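Local coordinates for protein IclR transcriptional regulator (Thermotoga maritima, PDB 1MKM) that probably binds DNA through a winged helix-turn-helix domain and regulates transcription, most likely as a repressor of the IclR family, at the interface of chains A and B. Numbering follows the deposited sequence. Chains: chain A/B, IclR transcriptional regulator.

The interface of chains A and B. Residues chain A 6, 42-43, 46; chain B 4, 7-8.
The winged helix-turn-helix domains of the two chains pair here: the N-terminal end of helix 6-19 of chain B, with the residues just before it, lies against helix 37-49 of chain A, the recognition helix of the motif. B:Leu7 and B:Met4 do most of the work. With CG of B:Leu7 anti to its own carbonyl carbon (chi1 -62°), the isobutyl group crosses A:Tyr43 at about a right angle. Its CD1 methyl sits 3.9 Å from CD2 of the A:Tyr43 ring, and CD2 reaches on towards A:Thr6, 3.9 Å from the backbone O. That same carbonyl oxygen lies in the plane of the tyrosine ring, at its edge, so A:Thr6 and A:Tyr43 together border the leucine tip. Further back along B:Leu7, CB rests 4.1 Å from CG1 of A:Val46, the branch anti to the valine's backbone N (chi1 179°).

B:Met4 runs out extended and then bends at its thioether (chi3 112°), turning the CE methyl to the phenol end of A:Tyr43. CE lies 3.5 Å from ring atom CE1 and also touches CZ and OH. Behind the methyl, SD meets the aliphatic stem of A:Lys42 at about a right angle, 3.8 Å from CD, while the lysine bends away only at its last torsion. B:Lys8 is marginal, brushing A:Val46.

No hydrogen bond or salt bridge crosses this patch, so shape and apolar contact hold it. It probably helps set the two DNA-binding domains of this chain pair, itself probably a biological one since IclR regulators commonly associate through these domains, and hence the placement of the chain A recognition helix.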
loop_
_atom_site.group_PDB
_atom_site.type_symbol
_atom_site.label_atom_id
_atom_site.label_comp_id
_atom_site.label_asym_id
_atom_site.label_seq_id
_atom_site.Cartn_x
_atom_site.Cartn_y
_atom_site.Cartn_z
ATOM N N THR A 6 -24.387 15.703 -28.490
ATOM C CA THR A 6 -25.431 16.332 -27.696
ATOM C C THR A 6 -24.958 15.911 -26.303
ATOM O O THR A 6 -25.435 16.396 -25.277
ATOM C CB THR A 6 -26.828 15.725 -27.979
ATOM O OG1 THR A 6 -26.828 14.342 -27.609
ATOM C CG2 THR A 6 -27.185 15.848 -29.442
ATOM N N LYS A 42 -35.842 16.896 -22.903
ATOM C CA LYS A 42 -35.199 15.606 -23.192
ATOM C C LYS A 42 -33.969 15.390 -22.325
ATOM O O LYS A 42 -33.762 14.308 -21.768
ATOM C CB LYS A 42 -34.754 15.520 -24.654
ATOM C CG LYS A 42 -35.869 15.474 -25.663
ATOM C CD LYS A 42 -35.299 15.256 -27.048
ATOM C CE LYS A 42 -36.374 15.418 -28.107
ATOM N NZ LYS A 42 -37.524 14.527 -27.835
ATOM N N TYR A 43 -33.116 16.409 -22.270
ATOM C CA TYR A 43 -31.925 16.322 -21.454
ATOM C C TYR A 43 -32.420 16.166 -20.027
ATOM O O TYR A 43 -31.940 15.318 -19.284
ATOM C CB TYR A 43 -31.083 17.593 -21.572
ATOM C CG TYR A 43 -30.400 17.766 -22.904
ATOM C CD1 TYR A 43 -31.028 18.439 -23.958
ATOM C CD2 TYR A 43 -29.124 17.253 -23.121
ATOM C CE1 TYR A 43 -30.389 18.597 -25.192
ATOM C CE2 TYR A 43 -28.484 17.398 -24.346
ATOM C CZ TYR A 43 -29.117 18.067 -25.375
ATOM O OH TYR A 43 -28.486 18.184 -26.584
ATOM N N VAL A 46 -34.009 12.643 -18.993
ATOM C CA VAL A 46 -32.998 11.608 -18.789
ATOM C C VAL A 46 -32.187 11.852 -17.493
ATOM O O VAL A 46 -32.003 10.937 -16.695
ATOM C CB VAL A 46 -32.067 11.517 -20.049
ATOM C CG1 VAL A 46 -31.000 10.462 -19.865
ATOM C CG2 VAL A 46 -32.909 11.181 -21.291
ATOM N N MET B 4 -32.137 11.337 -29.868
ATOM C CA MET B 4 -31.369 12.097 -28.889
ATOM C C MET B 4 -31.131 11.383 -27.558
ATOM O O MET B 4 -30.298 11.830 -26.754
ATOM C CB MET B 4 -32.012 13.460 -28.617
ATOM C CG MET B 4 -31.427 14.598 -29.422
ATOM S SD MET B 4 -32.312 16.145 -29.160
ATOM C CE MET B 4 -31.061 17.132 -28.259
ATOM N N LEU B 7 -28.178 10.030 -25.042
ATOM C CA LEU B 7 -27.937 10.475 -23.682
ATOM C C LEU B 7 -28.021 9.281 -22.767
ATOM O O LEU B 7 -27.174 9.105 -21.897
ATOM C CB LEU B 7 -28.997 11.493 -23.258
ATOM C CG LEU B 7 -29.055 12.786 -24.062
ATOM C CD1 LEU B 7 -30.264 13.592 -23.644
ATOM C CD2 LEU B 7 -27.777 13.574 -23.842
ATOM N N LYS B 8 -29.055 8.465 -22.958
ATOM C CA LYS B 8 -29.215 7.272 -22.139
ATOM C C LYS B 8 -27.965 6.406 -22.211
ATOM O O LYS B 8 -27.377 6.066 -21.183
ATOM C CB LYS B 8 -30.418 6.450 -22.593
ATOM C CG LYS B 8 -31.740 6.959 -22.078
ATOM C CD LYS B 8 -32.795 5.876 -22.163
ATOM C CE LYS B 8 -34.144 6.401 -21.719
ATOM N NZ LYS B 8 -34.584 7.562 -22.554
#